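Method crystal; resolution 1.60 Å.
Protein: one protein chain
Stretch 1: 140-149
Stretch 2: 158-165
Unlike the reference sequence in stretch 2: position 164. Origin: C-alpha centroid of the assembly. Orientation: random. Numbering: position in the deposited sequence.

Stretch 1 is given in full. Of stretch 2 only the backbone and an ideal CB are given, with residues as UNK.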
# COMPACT_ATOMS: atom_id res chain seq x y z
N VAL A 140 22.71 -16.54 14.16
CA VAL A 140 23.89 -16.46 13.34
C VAL A 140 25.01 -15.75 14.12
O VAL A 140 26.17 -16.11 13.97
CB VAL A 140 23.62 -15.80 11.94
CG1 VAL A 140 24.93 -15.65 11.11
CG2 VAL A 140 22.60 -16.68 11.20
N SER A 141 24.67 -14.74 14.93
CA SER A 141 25.70 -14.08 15.75
C SER A 141 26.29 -15.09 16.72
O SER A 141 27.52 -15.06 16.96
CB SER A 141 25.13 -12.91 16.56
OG SER A 141 24.77 -11.84 15.70
N ASN A 142 25.45 -15.99 17.27
CA ASN A 142 25.97 -17.03 18.19
C ASN A 142 26.95 -17.93 17.48
O ASN A 142 28.00 -18.31 18.06
CB ASN A 142 24.87 -17.85 18.85
CG ASN A 142 24.02 -17.02 19.76
OD1 ASN A 142 24.40 -15.90 20.17
ND2 ASN A 142 22.83 -17.56 20.10
N LEU A 143 26.61 -18.31 16.24
CA LEU A 143 27.46 -19.16 15.42
C LEU A 143 28.80 -18.49 15.17
O LEU A 143 29.86 -19.14 15.29
CB LEU A 143 26.72 -19.51 14.10
CG LEU A 143 27.50 -20.38 13.13
CD1 LEU A 143 27.60 -21.84 13.61
CD2 LEU A 143 26.84 -20.31 11.73
N LEU A 144 28.80 -17.19 14.90
CA LEU A 144 30.05 -16.45 14.68
C LEU A 144 30.88 -16.29 15.97
O LEU A 144 32.10 -16.39 15.90
CB LEU A 144 29.72 -15.09 14.07
CG LEU A 144 29.29 -15.13 12.59
CD1 LEU A 144 28.58 -13.84 12.24
CD2 LEU A 144 30.59 -15.23 11.77
N ALA A 145 30.20 -16.14 17.09
CA ALA A 145 30.89 -16.08 18.42
C ALA A 145 31.54 -17.41 18.69
O ALA A 145 32.71 -17.46 19.17
CB ALA A 145 29.91 -15.70 19.54
N ARG A 146 30.86 -18.52 18.38
CA ARG A 146 31.49 -19.84 18.53
C ARG A 146 32.73 -20.06 17.63
O ARG A 146 33.71 -20.69 18.08
CB ARG A 146 30.49 -20.98 18.32
CG ARG A 146 29.43 -20.98 19.41
CD ARG A 146 28.49 -22.19 19.37
NE ARG A 146 27.64 -22.31 18.17
CZ ARG A 146 26.38 -21.86 18.04
NH1 ARG A 146 25.72 -21.18 19.01
NH2 ARG A 146 25.75 -22.09 16.90
N ALA A 147 32.70 -19.55 16.39
CA ALA A 147 33.80 -19.69 15.47
C ALA A 147 35.07 -19.01 15.99
O ALA A 147 36.18 -19.41 15.62
CB ALA A 147 33.39 -19.16 14.06
N LYS A 148 34.91 -18.01 16.84
CA LYS A 148 36.07 -17.37 17.51
C LYS A 148 36.81 -18.34 18.43
O LYS A 148 37.97 -18.07 18.79
CB LYS A 148 35.63 -16.12 18.30
CG LYS A 148 35.26 -14.92 17.43
CD LYS A 148 34.82 -13.76 18.33
CE LYS A 148 34.19 -12.65 17.51
NZ LYS A 148 34.04 -11.39 18.29
N GLU A 149 36.17 -19.45 18.79
CA GLU A 149 36.83 -20.47 19.62
C GLU A 149 37.27 -21.68 18.82
O GLU A 149 37.73 -22.66 19.40
CB GLU A 149 35.89 -20.98 20.72
CG GLU A 149 35.08 -19.92 21.44
CD GLU A 149 35.89 -19.07 22.41
OE1 GLU A 149 35.28 -18.17 23.03
OE2 GLU A 149 37.12 -19.29 22.56
N UNK A 158 39.35 -15.66 10.87
CA UNK A 158 38.29 -14.98 10.16
C UNK A 158 37.18 -14.49 11.10
O UNK A 158 36.57 -13.44 10.84
CB UNK A 158 37.70 -15.91 9.10
N UNK A 159 36.84 -15.29 12.11
CA UNK A 159 35.76 -14.91 13.04
C UNK A 159 36.18 -13.66 13.86
O UNK A 159 35.34 -12.76 14.12
CB UNK A 159 35.43 -16.08 13.97
N UNK A 160 37.46 -13.58 14.22
CA UNK A 160 37.93 -12.37 14.93
C UNK A 160 37.89 -11.11 14.06
O UNK A 160 37.70 -10.00 14.59
CB UNK A 160 39.36 -12.59 15.43
N UNK A 161 38.02 -11.26 12.74
CA UNK A 161 37.99 -10.18 11.80
C UNK A 161 36.53 -9.79 11.47
O UNK A 161 36.29 -8.78 10.80
CB UNK A 161 38.76 -10.57 10.53
N UNK A 162 35.57 -10.58 11.91
CA UNK A 162 34.20 -10.28 11.56
C UNK A 162 33.67 -9.26 12.57
O UNK A 162 33.59 -9.52 13.76
CB UNK A 162 33.34 -11.55 11.54
N UNK A 163 33.32 -8.09 12.08
CA UNK A 163 32.73 -7.12 13.02
C UNK A 163 31.20 -7.22 13.00
O UNK A 163 30.63 -7.56 11.97
CB UNK A 163 33.17 -5.70 12.67
N UNK A 164 30.58 -6.96 14.15
CA UNK A 164 29.12 -6.82 14.25
C UNK A 164 28.69 -5.62 13.42
O UNK A 164 29.24 -4.54 13.62
CB UNK A 164 28.67 -6.66 15.70
N UNK A 165 27.82 -5.79 12.43
CA UNK A 165 27.44 -4.66 11.61
C UNK A 165 26.03 -4.86 11.08
O UNK A 165 25.47 -5.95 11.18
CB UNK A 165 28.43 -4.47 10.46

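Position 158 lies on helical backbone (phi/psi -60/-39), and its CA-to-CB bond runs sideways to stretch 1, with nothing of that stretch within 5.5 Å of the ideal CB. Stretch 1 therefore sets little constraint, and any residue compatible with a helix would serve. The deposited residue is Ala158, which makes no contact across the pair.

Position 159 is the most tightly defined. The backbone is again helical (-66/-37), CA-to-CB points toward stretch 1, and the CA atoms of Lys148 and position 159 are only 5.1 Å apart. The ideal CB is already 3.5 Å from Lys148 N, 3.6 Å from Ala147 C and 3.9 Å from Leu144 O, so it rests against main chain rather than over a pocket. Such spacing favours a small residue, with alanine the natural reading and glycine or serine conceivable. The deposited residue is Ala159. Its CB packs 3.7 Å from Ala147 CB, an apolar contact between two methyl groups, and 3.7 Å from Lys148 CG. Of the residues in stretch 2 it has the largest area covered by stretch 1. Its main chain contributes as well: a water donates to Ala159 O at 2.7 Å and, weakly, to Leu144 O at 3.4 Å, linking the two backbones where no direct hydrogen bond crosses.

Position 160 is also helical (-67/-28), but CA-to-CB runs sideways and the nearest atom to the ideal CB is Lys148 CG, at 5.1 Å. There is room for a long side chain beside the aliphatic part of a lysine, whose charge could make an acid attractive; glutamine or another flexible residue would also fit. The deposited residue is Glu160, with chi1 m and chi2 t. Its CG lies 4.3 Å from Lys148 CG, a contact between aliphatic segments. The carboxylate does not pair with the ammonium: Lys148 NZ extends in another direction.

At position 161 CA-to-CB points away, so stretch 1 leaves the choice broad and a polar residue is plausible. It is Glu161, free of contact with stretch 1.

Position 162 has left helical geometry (-85/117), yet CA-to-CB turns toward stretch 1. The ideal CB is 4.6 Å from Leu144 CD2, and the leucine branches offer an apolar surface suited to cysteine, valine or another modest hydrophobic side chain. The deposited residue is Cys162, with chi1 t; its SG lies 4.0 Å from Leu144 CD1 and is bonded covalently to a group elsewhere in the structure. Its main-chain N donates to Ala159 O at 3.1 Å.

Position 163 is extended (-94/148) and points away, so many residues would suit; it is Ser163.

At position 164 (-64/122) CA-to-CB is sideways and the ideal CB has no neighbour in stretch 1 within 5.5 Å. Only a longer side chain could reach the hydroxyl of Ser141. Glu164, which differs from the reference sequence, brings OE1 to 4.0 Å from Ser141 OG, too far for a hydrogen bond.

Position 165 is out of reach and unconstrained by stretch 1; it is Ser165.

Stretch 2 (158-165) AAEECSES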
# COMPACT_ATOMS: atom_id res chain seq x y z
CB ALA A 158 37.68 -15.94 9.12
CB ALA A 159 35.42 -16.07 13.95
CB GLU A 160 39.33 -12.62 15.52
CG GLU A 160 39.34 -13.67 16.61
CD GLU A 160 40.72 -14.22 16.87
OE1 GLU A 160 41.66 -13.87 16.10
OE2 GLU A 160 40.88 -15.02 17.83
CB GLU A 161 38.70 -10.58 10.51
CG GLU A 161 40.21 -10.69 10.60
CD GLU A 161 40.82 -11.54 9.48
OE1 GLU A 161 40.08 -11.97 8.55
OE2 GLU A 161 42.04 -11.80 9.51
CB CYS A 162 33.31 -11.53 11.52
SG CYS A 162 31.51 -11.21 11.39
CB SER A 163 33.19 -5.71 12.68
OG SER A 163 32.77 -5.36 11.38
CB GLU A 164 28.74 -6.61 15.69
CG GLU A 164 28.53 -7.89 16.46
CD GLU A 164 27.36 -7.75 17.40
OE1 GLU A 164 26.46 -8.63 17.36
OE2 GLU A 164 27.32 -6.74 18.14
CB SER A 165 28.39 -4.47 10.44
OG SER A 165 28.45 -5.67 9.69
O HOH W 1 32.71 -13.40 14.48
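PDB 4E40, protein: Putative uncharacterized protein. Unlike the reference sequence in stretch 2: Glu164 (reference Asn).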